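Local coordinates for protein metallophosphoesterase (Clostridium thermocellum, PDB 4J6O) that probably removes 2',3' phosphates from the 3' ends of broken RNA as the manganese-binding phosphatase component of the bacterial Pnkp-Hen1 repair system, at residues C91-H96 with F173-E178. Sequence-based numbering, arbitrary orientation.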
ATOM      1  N   CYS A  91      -3.385  -4.650  -5.667  1.00 21.83           N
ATOM      2  CA  CYS A  91      -3.274  -3.762  -4.507  1.00 22.09           C
ATOM      3  C   CYS A  91      -3.760  -4.509  -3.275  1.00 20.97           C
ATOM      4  O   CYS A  91      -4.772  -5.274  -3.321  1.00 25.92           O
ATOM      5  CB  CYS A  91      -4.163  -2.534  -4.741  1.00 24.98           C
ATOM      6  SG  CYS A  91      -3.960  -1.180  -3.515  1.00 25.00           S
ATOM      7  N   VAL A  92      -3.034  -4.333  -2.177  1.00 20.66           N
ATOM      8  CA  VAL A  92      -3.485  -4.854  -0.885  1.00 19.54           C
ATOM      9  C   VAL A  92      -3.805  -3.619  -0.071  1.00 20.39           C
ATOM     10  O   VAL A  92      -3.353  -2.498  -0.337  1.00 19.71           O
ATOM     11  CB  VAL A  92      -2.424  -5.772  -0.193  1.00 17.43           C
ATOM     12  CG1 VAL A  92      -2.188  -6.992  -1.071  1.00 19.65           C
ATOM     13  CG2 VAL A  92      -1.099  -5.039   0.032  1.00 20.19           C
ATOM     14  N   PRO A  93      -4.671  -3.787   0.897  1.00 21.85           N
ATOM     15  CA  PRO A  93      -5.155  -2.620   1.602  1.00 19.16           C
ATOM     16  C   PRO A  93      -4.262  -2.176   2.757  1.00 20.68           C
ATOM     17  O   PRO A  93      -3.712  -2.980   3.475  1.00 19.59           O
ATOM     18  CB  PRO A  93      -6.516  -3.123   2.146  1.00 21.41           C
ATOM     19  CG  PRO A  93      -6.238  -4.560   2.485  1.00 19.11           C
ATOM     20  CD  PRO A  93      -5.369  -5.023   1.276  1.00 21.75           C
ATOM     21  N   GLY A  94      -4.174  -0.843   2.931  1.00 21.02           N
ATOM     22  CA  GLY A  94      -3.571  -0.284   4.126  1.00 20.66           C
ATOM     23  C   GLY A  94      -4.667   0.096   5.126  1.00 22.27           C
ATOM     24  O   GLY A  94      -5.868   0.183   4.761  1.00 20.19           O
ATOM     25  N   ASN A  95      -4.256   0.384   6.360  1.00 21.53           N
ATOM     26  CA  ASN A  95      -5.179   0.786   7.390  0.57 35.70           C
ATOM     27  C   ASN A  95      -5.964   2.048   7.001  1.00 18.39           C
ATOM     28  O   ASN A  95      -7.167   2.204   7.331  1.00 23.93           O
ATOM     29  CB  ASN A  95      -4.426   0.942   8.746  0.57 29.85           C
ATOM     30  CG  ASN A  95      -3.103   1.797   8.664  0.57 31.19           C
ATOM     31  OD1 ASN A  95      -2.248   1.735   7.717  0.57 18.75           O
ATOM     32  ND2 ASN A  95      -2.926   2.588   9.720  0.57 46.92           N
ATOM     33  N   HIS A  96      -5.282   2.987   6.345  1.00 19.45           N
ATOM     34  CA  HIS A  96      -5.953   4.223   5.990  1.00 20.68           C
ATOM     35  C   HIS A  96      -7.024   3.968   4.956  1.00 21.69           C
ATOM     36  O   HIS A  96      -8.062   4.663   4.970  1.00 25.76           O
ATOM     37  CB  HIS A  96      -4.916   5.251   5.445  1.00 22.42           C
ATOM     38  CG  HIS A  96      -4.014   5.801   6.507  1.00 21.75           C
ATOM     39  ND1 HIS A  96      -4.129   7.082   6.989  1.00 27.45           N
ATOM     40  CD2 HIS A  96      -2.977   5.230   7.185  1.00 22.50           C
ATOM     41  CE1 HIS A  96      -3.224   7.278   7.930  1.00 28.44           C
ATOM     42  NE2 HIS A  96      -2.520   6.169   8.077  1.00 24.23           N
ATOM     43  N   PHE A 173      -4.053  -8.541  10.897  1.00 27.17           N
ATOM     44  CA  PHE A 173      -2.583  -8.495  10.891  1.00 25.66           C
ATOM     45  C   PHE A 173      -2.064  -7.710   9.671  1.00 25.66           C
ATOM     46  O   PHE A 173      -1.215  -6.835   9.817  1.00 22.11           O
ATOM     47  CB  PHE A 173      -1.980  -9.903  10.915  1.00 26.02           C
ATOM     48  CG  PHE A 173      -0.505  -9.913  11.222  1.00 25.00           C
ATOM     49  CD1 PHE A 173       0.432  -9.612  10.231  1.00 22.90           C
ATOM     50  CD2 PHE A 173      -0.040 -10.147  12.500  1.00 27.82           C
ATOM     51  CE1 PHE A 173       1.774  -9.575  10.524  1.00 25.80           C
ATOM     52  CE2 PHE A 173       1.315 -10.086  12.799  1.00 28.58           C
ATOM     53  CZ  PHE A 173       2.236  -9.827  11.804  1.00 27.73           C
ATOM     54  N   ALA A 174      -2.672  -7.978   8.525  1.00 23.01           N
ATOM     55  CA  ALA A 174      -2.236  -7.277   7.298  1.00 21.21           C
ATOM     56  C   ALA A 174      -2.382  -5.766   7.420  1.00 22.50           C
ATOM     57  O   ALA A 174      -1.633  -4.973   6.852  1.00 20.98           O
ATOM     58  CB  ALA A 174      -3.050  -7.774   6.092  1.00 24.21           C
ATOM     59  N   LEU A 175      -3.420  -5.338   8.115  1.00 23.53           N
ATOM     60  CA  LEU A 175      -3.708  -3.934   8.193  1.00 21.76           C
ATOM     61  C   LEU A 175      -2.915  -3.197   9.261  1.00 22.76           C
ATOM     62  O   LEU A 175      -2.515  -2.053   9.063  1.00 24.07           O
ATOM     63  CB  LEU A 175      -5.199  -3.721   8.469  1.00 22.51           C
ATOM     64  CG  LEU A 175      -6.177  -4.186   7.391  1.00 26.32           C
ATOM     65  CD1 LEU A 175      -7.612  -4.049   7.857  1.00 25.87           C
ATOM     66  CD2 LEU A 175      -5.998  -3.333   6.135  1.00 25.43           C
ATOM     67  N   TYR A 176      -2.728  -3.843  10.418  1.00 25.30           N
ATOM     68  CA  TYR A 176      -2.311  -3.232  11.694  0.71 25.74           C
ATOM     69  C   TYR A 176      -1.111  -3.960  12.348  1.00 24.33           C
ATOM     70  O   TYR A 176      -0.580  -3.475  13.342  1.00 29.07           O
ATOM     71  CB  TYR A 176      -3.495  -3.291  12.736  0.71 27.04           C
ATOM     72  CG  TYR A 176      -4.830  -2.744  12.257  0.71 23.79           C
ATOM     73  CD1 TYR A 176      -4.976  -1.394  11.920  0.71 58.85           C
ATOM     74  CD2 TYR A 176      -5.932  -3.560  12.126  0.71 34.59           C
ATOM     75  CE1 TYR A 176      -6.203  -0.887  11.459  0.71 38.21           C
ATOM     76  CE2 TYR A 176      -7.146  -3.078  11.664  0.71 32.24           C
ATOM     77  CZ  TYR A 176      -7.283  -1.745  11.330  0.71 53.36           C
ATOM     78  OH  TYR A 176      -8.523  -1.309  10.874  0.71 35.50           O
ATOM     79  N   GLY A 177      -0.815  -5.179  11.908  1.00 25.44           N
ATOM     80  CA  GLY A 177       0.106  -6.038  12.626  1.00 26.99           C
ATOM     81  C   GLY A 177      -0.559  -6.479  13.932  1.00 28.85           C
ATOM     82  O   GLY A 177      -1.795  -6.460  14.044  1.00 31.13           O
ATOM     83  N   GLU A 178       0.270  -6.850  14.904  1.00 32.80           N
ATOM     84  CA  GLU A 178      -0.253  -7.185  16.245  1.00 28.95           C
ATOM     85  C   GLU A 178       0.556  -6.597  17.378  1.00 35.01           C
ATOM     86  O   GLU A 178       1.651  -6.046  17.202  1.00 31.59           O
ATOM     87  CB  GLU A 178      -0.424  -8.698  16.433  1.00 37.23           C
ATOM     88  CG  GLU A 178       0.863  -9.459  16.590  1.00 60.66           C
ATOM     89  CD  GLU A 178       0.681 -10.972  16.434  1.00 33.82           C
ATOM     90  OE1 GLU A 178       1.660 -11.712  16.666  1.00 71.90           O
ATOM     91  OE2 GLU A 178      -0.453 -11.407  16.110  1.00 61.01           O
TER
HETATM   92  O   HOH W   1      -8.267   1.520   9.713  1.00 47.82           O
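Leu-175, near the end of helix 168-176, carries the apolar part of this contact. CG is anti to the carbonyl carbon (chi1 -64°), and the extended second torsion (chi2 174°) carries CD1 away from CA, leaving CD2 to meet Pro-93; the side chains cross at about a right angle. Leu-175 CD2 lies 3.9 Å from Pro-93 CG. Leu-175 CD2 also reaches the backbone, 3.5 Å from Pro-93 O and 3.8 Å from Gly-94 O. Val-98 of helix 95-104 touches both Pro-93 and Leu-175.

Closer to the metal site, Asn-95 CB sits 3.6 Å from Leu-175 O. Asn-95 CB also meets the Tyr-176 ring obliquely, 3.7 Å from Tyr-176 CE1, while Leu-175 CB covers one ring face.

The polar link is indirect: one water, in the plane of the Tyr-176 ring at its edge, donates to Asn-95 O at 2.7 Å and bonds Tyr-176 OH at 3.1 Å. The main partner of that hydroxyl is Arg-102 NH1; the water is secondary.

Gly-94-Asn-95-His-96 matches the GNH motif of calcineurin-like phosphoesterases, and His-96 N bonds the manganese ligand Asp-65. With no direct hydrogen bond between the segments, van der Waals packing and a single water bridge join the helix 168-176 end to this active-site turn.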